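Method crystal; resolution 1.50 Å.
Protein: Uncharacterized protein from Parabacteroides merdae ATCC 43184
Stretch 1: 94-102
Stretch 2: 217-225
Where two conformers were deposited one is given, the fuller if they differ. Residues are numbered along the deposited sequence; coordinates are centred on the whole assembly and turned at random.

Stretch 1 (94-102) DSMALDNEL
Stretch 2, residues 217-225: DSTKIATWG

A mostly loop segment and a segment that runs from loop into strand, at least 120 residues apart in sequence where they touch, are joined by a single beta bridge, with two water links and a modest set of side-chain contacts around it.

The bridge pairs Met96 with Lys220, whose CA atoms lie 4.4 Å apart. Next to it, the CA atoms of Ser95 and Ile221 are 5.2 Å apart. The two stretches run antiparallel here, so Ser95 faces Ile221 and Ala97 faces Thr219. Two backbone hydrogen bonds straddle Lys220. Ile221 N donates to Ser95 O at 2.8 Å with an angle of 165°, and Ala97 N donates to Thr219 O at 2.8 Å with an angle of 174°. Both are short and nearly straight. Lys220 CA also approaches Ser95 O at 3.2 Å in a CA-H...O contact with an angle of 127° at the hydrogen.

Backbone torsions set this up. Ser95 is at phi/psi -74/-8, and Met96 (-61/134) and Ala97 (-68/141) are extended. In the partner, Ser218 has positive phi (57/33), Thr219 is at -97/-15, and Lys220 opens out to -142/157. Strand 221-225 starts with Ile221 at -81/126.

Met96 is selenomethionine. Its CA-to-CB bond points away from the partner, but three m rotamers fold the chain back. Met96 CE then reaches Thr219 O at 3.4 Å, and Met96 SE lies 3.7 Å from Lys220 CE. Lys220 (m, t, t, t) is stretched out, so its methylenes can meet the selenium while its charged end leads away and stays exposed. Ala97 points toward the partner, its CB 3.6 Å from Ser218 O; a small methyl fits this close approach to backbone.

Glu101 also points toward the partner. Its chain (t, t, chi3 14°) brings OE1 to 2.8 Å from Leu98 N, which donates to it. The same OE1 is 3.7 Å from Ile221 CD1. The carboxylate is buried, but both oxygens are satisfied, with further bonds elsewhere in the structure. Leu98 to Glu101 form a type II turn, closed by Glu101 N donating to Leu98 O at 3.1 Å, with Asn100 at 62/27. Ile221 (m, m) is buried and supplies the aliphatic surface beside Glu101.

Ser95 (m) sits at the edge of the Trp224 ring, near its plane, with OG 4.4 Å from CZ2. Trp224 has chi1 m and chi2 82°. Water 1 links this corner: it is 2.7 Å from Ser95 OG, donates to Ile221 O at 2.7 Å, and accepts from Trp224 NE1 at 3.0 Å. Water 2 donates to Ala97 O at 3.1 Å and to Thr219 O at 2.7 Å, so Thr219 O serves both this water and Ala97 N.

Two aspartates brace the loops locally. Asp94 (p) accepts from Met96 N at OD1, 3.1 Å. Asp217 (p) accepts at OD1 from Thr219 OG1, 2.7 Å, with Thr219 in p. In all, 398 Å² is buried, summed over both sides.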

ATOM      1  N   ASP A  94      -3.835   9.148  20.501  1.00 25.05           N
ATOM      2  CA  ASP A  94      -3.552   8.463  21.764  1.00 25.23           C
ATOM      3  C   ASP A  94      -4.326   7.112  21.793  1.00 28.07           C
ATOM      4  O   ASP A  94      -4.926   6.718  20.782  1.00 26.22           O
ATOM      5  CB  ASP A  94      -3.864   9.362  22.983  1.00 27.70           C
ATOM      6  CG  ASP A  94      -5.311   9.805  23.139  1.00 36.33           C
ATOM      7  OD1 ASP A  94      -6.195   9.192  22.506  1.00 32.54           O
ATOM      8  OD2 ASP A  94      -5.559  10.757  23.915  1.00 46.83           O
ATOM      9  N   SER A  95      -4.300   6.419  22.951  1.00 24.22           N
ATOM     10  CA  SER A  95      -4.923   5.104  23.123  0.70 23.91           C
ATOM     11  C   SER A  95      -6.448   5.145  23.205  1.00 26.21           C
ATOM     12  O   SER A  95      -7.073   4.082  23.186  1.00 24.91           O
ATOM     13  CB  SER A  95      -4.361   4.409  24.356  0.70 28.27           C
ATOM     14  OG  SER A  95      -3.003   4.073  24.132  0.70 34.54           O
HETATM   15  N   MSE A  96      -7.070   6.340  23.284  1.00 21.96           N
HETATM   16  CA  MSE A  96      -8.534   6.378  23.333  1.00 22.79           C
HETATM   17  C   MSE A  96      -9.139   5.774  22.068  1.00 25.67           C
HETATM   18  O   MSE A  96      -8.693   6.107  20.962  1.00 24.81           O
HETATM   19  CB  MSE A  96      -9.060   7.804  23.514  1.00 26.12           C
HETATM   20  CG  MSE A  96      -8.586   8.483  24.809  1.00 34.56           C
HETATM   21 SE   MSE A  96      -9.040   7.518  26.471  0.75 44.19          SE
HETATM   22  CE  MSE A  96     -11.011   7.319  26.205  1.00 40.22           C
ATOM     23  N   ALA A  97     -10.160   4.911  22.223  1.00 22.86           N
ATOM     24  CA  ALA A  97     -10.803   4.317  21.050  1.00 22.40           C
ATOM     25  C   ALA A  97     -11.570   5.388  20.263  1.00 25.73           C
ATOM     26  O   ALA A  97     -12.193   6.289  20.841  1.00 26.38           O
ATOM     27  CB  ALA A  97     -11.749   3.191  21.474  1.00 23.14           C
ATOM     28  N   LEU A  98     -11.506   5.292  18.941  1.00 21.52           N
ATOM     29  CA  LEU A  98     -12.253   6.150  18.043  1.00 20.78           C
ATOM     30  C   LEU A  98     -13.689   5.690  18.017  1.00 24.16           C
ATOM     31  O   LEU A  98     -13.959   4.530  18.339  1.00 22.21           O
ATOM     32  CB  LEU A  98     -11.658   6.049  16.622  1.00 20.50           C
ATOM     33  CG  LEU A  98     -10.178   6.402  16.488  1.00 24.59           C
ATOM     34  CD1 LEU A  98      -9.719   6.193  15.086  1.00 24.35           C
ATOM     35  CD2 LEU A  98      -9.886   7.840  16.951  1.00 28.54           C
ATOM     36  N   ASP A  99     -14.619   6.563  17.605  1.00 24.00           N
ATOM     37  CA  ASP A  99     -16.003   6.119  17.471  1.00 25.57           C
ATOM     38  C   ASP A  99     -16.055   5.010  16.416  1.00 25.91           C
ATOM     39  O   ASP A  99     -15.397   5.130  15.376  1.00 23.80           O
ATOM     40  CB  ASP A  99     -16.916   7.280  17.060  1.00 29.43           C
ATOM     41  CG  ASP A  99     -17.043   8.412  18.072  1.00 49.64           C
ATOM     42  OD1 ASP A  99     -16.855   8.154  19.290  1.00 51.84           O
ATOM     43  OD2 ASP A  99     -17.378   9.542  17.653  1.00 58.47           O
ATOM     44  N   ASN A 100     -16.751   3.895  16.734  1.00 21.69           N
ATOM     45  CA  ASN A 100     -16.937   2.753  15.829  1.00 20.28           C
ATOM     46  C   ASN A 100     -15.590   2.103  15.449  1.00 20.85           C
ATOM     47  O   ASN A 100     -15.485   1.497  14.388  1.00 18.13           O
ATOM     48  CB  ASN A 100     -17.715   3.178  14.554  1.00 21.88           C
ATOM     49  CG  ASN A 100     -19.071   3.758  14.874  1.00 36.79           C
ATOM     50  OD1 ASN A 100     -19.396   4.891  14.507  1.00 36.51           O
ATOM     51  ND2 ASN A 100     -19.847   3.030  15.637  1.00 28.88           N
ATOM     52  N   GLU A 101     -14.577   2.228  16.315  1.00 18.27           N
ATOM     53  CA  GLU A 101     -13.275   1.648  16.018  1.00 16.83           C
ATOM     54  C   GLU A 101     -13.339   0.124  15.919  1.00 19.22           C
ATOM     55  O   GLU A 101     -14.074  -0.526  16.668  1.00 20.45           O
ATOM     56  CB  GLU A 101     -12.232   2.055  17.065  1.00 18.99           C
ATOM     57  CG  GLU A 101     -10.827   1.622  16.659  1.00 19.59           C
ATOM     58  CD  GLU A 101      -9.650   2.404  17.188  1.00 24.51           C
ATOM     59  OE1 GLU A 101      -9.821   3.204  18.134  1.00 21.28           O
ATOM     60  OE2 GLU A 101      -8.543   2.206  16.648  1.00 21.18           O
ATOM     61  N   LEU A 102     -12.522  -0.435  15.005  1.00 17.14           N
ATOM     62  CA  LEU A 102     -12.396  -1.878  14.826  1.00 17.04           C
ATOM     63  C   LEU A 102     -11.017  -2.359  15.205  1.00 17.45           C
ATOM     64  O   LEU A 102     -10.023  -1.684  14.912  1.00 18.73           O
ATOM     65  CB  LEU A 102     -12.612  -2.221  13.342  1.00 16.87           C
ATOM     66  CG  LEU A 102     -13.970  -1.859  12.787  1.00 19.25           C
ATOM     67  CD1 LEU A 102     -13.959  -1.978  11.278  1.00 20.68           C
ATOM     68  CD2 LEU A 102     -15.076  -2.764  13.363  1.00 22.97           C
ATOM     69  N   ASP A 217     -14.047  -2.251  28.616  1.00 31.79           N
ATOM     70  CA  ASP A 217     -15.281  -1.602  28.145  1.00 31.90           C
ATOM     71  C   ASP A 217     -15.142  -0.977  26.744  1.00 34.51           C
ATOM     72  O   ASP A 217     -15.983  -0.170  26.337  1.00 34.49           O
ATOM     73  CB  ASP A 217     -15.762  -0.552  29.175  1.00 35.25           C
ATOM     74  CG  ASP A 217     -14.806   0.590  29.451  1.00 44.38           C
ATOM     75  OD1 ASP A 217     -13.703   0.604  28.855  1.00 41.76           O
ATOM     76  OD2 ASP A 217     -15.159   1.471  30.266  1.00 52.19           O
ATOM     77  N   SER A 218     -14.082  -1.364  25.998  1.00 29.48           N
ATOM     78  CA  SER A 218     -13.816  -0.901  24.641  1.00 28.28           C
ATOM     79  C   SER A 218     -13.699   0.644  24.521  1.00 31.92           C
ATOM     80  O   SER A 218     -14.010   1.212  23.471  1.00 34.32           O
ATOM     81  CB  SER A 218     -14.865  -1.443  23.664  1.00 32.08           C
ATOM     82  OG  SER A 218     -14.878  -2.861  23.674  1.00 34.07           O
ATOM     83  N   THR A 219     -13.180   1.314  25.560  1.00 26.30           N
ATOM     84  CA  THR A 219     -12.977   2.767  25.484  1.00 25.57           C
ATOM     85  C   THR A 219     -11.527   3.119  25.109  1.00 26.14           C
ATOM     86  O   THR A 219     -11.237   4.270  24.770  1.00 25.88           O
ATOM     87  CB  THR A 219     -13.354   3.451  26.801  1.00 31.12           C
ATOM     88  OG1 THR A 219     -12.620   2.856  27.875  1.00 30.98           O
ATOM     89  CG2 THR A 219     -14.857   3.411  27.073  1.00 32.25           C
ATOM     90  N   LYS A 220     -10.603   2.141  25.216  1.00 22.68           N
ATOM     91  CA  LYS A 220      -9.190   2.348  24.904  1.00 21.81           C
ATOM     92  C   LYS A 220      -8.606   1.135  24.222  1.00 23.17           C
ATOM     93  O   LYS A 220      -9.117   0.022  24.383  1.00 20.62           O
ATOM     94  CB  LYS A 220      -8.370   2.589  26.186  1.00 23.71           C
ATOM     95  CG  LYS A 220      -8.725   3.822  27.000  1.00 31.52           C
ATOM     96  CD  LYS A 220      -7.773   3.912  28.191  1.00 39.25           C
ATOM     97  CE  LYS A 220      -7.999   5.131  29.047  1.00 58.79           C
ATOM     98  NZ  LYS A 220      -6.882   5.335  30.010  1.00 71.58           N
ATOM     99  N   ILE A 221      -7.508   1.344  23.479  1.00 20.87           N
ATOM    100  CA  ILE A 221      -6.752   0.238  22.914  1.00 18.99           C
ATOM    101  C   ILE A 221      -5.861  -0.296  24.023  1.00 22.90           C
ATOM    102  O   ILE A 221      -5.094   0.480  24.612  1.00 23.67           O
ATOM    103  CB  ILE A 221      -5.917   0.681  21.686  1.00 20.12           C
ATOM    104  CG1 ILE A 221      -6.781   1.401  20.625  1.00 20.92           C
ATOM    105  CG2 ILE A 221      -5.134  -0.514  21.106  1.00 19.39           C
ATOM    106  CD1 ILE A 221      -8.056   0.695  20.174  1.00 24.21           C
ATOM    107  N   ALA A 222      -5.938  -1.610  24.308  1.00 19.74           N
ATOM    108  CA  ALA A 222      -5.120  -2.217  25.359  1.00 18.91           C
ATOM    109  C   ALA A 222      -3.789  -2.742  24.815  1.00 22.68           C
ATOM    110  O   ALA A 222      -2.757  -2.595  25.481  1.00 24.54           O
ATOM    111  CB  ALA A 222      -5.888  -3.346  26.032  1.00 19.90           C
ATOM    112  N   THR A 223      -3.811  -3.455  23.669  1.00 18.69           N
ATOM    113  CA  THR A 223      -2.581  -3.984  23.096  1.00 17.34           C
ATOM    114  C   THR A 223      -2.536  -3.708  21.599  1.00 18.58           C
ATOM    115  O   THR A 223      -3.582  -3.535  20.956  1.00 18.53           O
ATOM    116  CB  THR A 223      -2.375  -5.490  23.358  1.00 21.36           C
ATOM    117  OG1 THR A 223      -3.361  -6.231  22.625  1.00 21.07           O
ATOM    118  CG2 THR A 223      -2.403  -5.855  24.847  1.00 20.78           C
ATOM    119  N   TRP A 224      -1.333  -3.725  21.060  1.00 17.28           N
ATOM    120  CA  TRP A 224      -1.086  -3.440  19.643  1.00 16.89           C
ATOM    121  C   TRP A 224      -0.357  -4.576  18.980  1.00 18.67           C
ATOM    122  O   TRP A 224       0.467  -5.259  19.619  1.00 19.79           O
ATOM    123  CB  TRP A 224      -0.208  -2.176  19.531  1.00 16.97           C
ATOM    124  CG  TRP A 224      -0.801  -0.960  20.181  1.00 19.15           C
ATOM    125  CD1 TRP A 224      -0.761  -0.631  21.510  1.00 23.09           C
ATOM    126  CD2 TRP A 224      -1.602   0.032  19.542  1.00 19.23           C
ATOM    127  NE1 TRP A 224      -1.422   0.558  21.718  1.00 24.14           N
ATOM    128  CE2 TRP A 224      -1.941   0.992  20.522  1.00 24.32           C
ATOM    129  CE3 TRP A 224      -2.006   0.244  18.207  1.00 20.08           C
ATOM    130  CZ2 TRP A 224      -2.711   2.118  20.221  1.00 22.83           C
ATOM    131  CZ3 TRP A 224      -2.772   1.363  17.915  1.00 21.94           C
ATOM    132  CH2 TRP A 224      -3.113   2.282  18.914  1.00 23.01           C
ATOM    133  N   GLY A 225      -0.643  -4.741  17.698  1.00 15.07           N
ATOM    134  CA  GLY A 225       0.060  -5.684  16.838  1.00 15.07           C
ATOM    135  C   GLY A 225       0.960  -4.891  15.915  1.00 17.45           C
ATOM    136  O   GLY A 225       0.769  -3.677  15.734  1.00 15.56           O
TER
HETATM  137  O   HOH W   1      -2.546   1.401  24.378  1.00 30.09           O
HETATM  138  O   HOH W   2     -13.075   6.017  23.798  1.00 46.84           O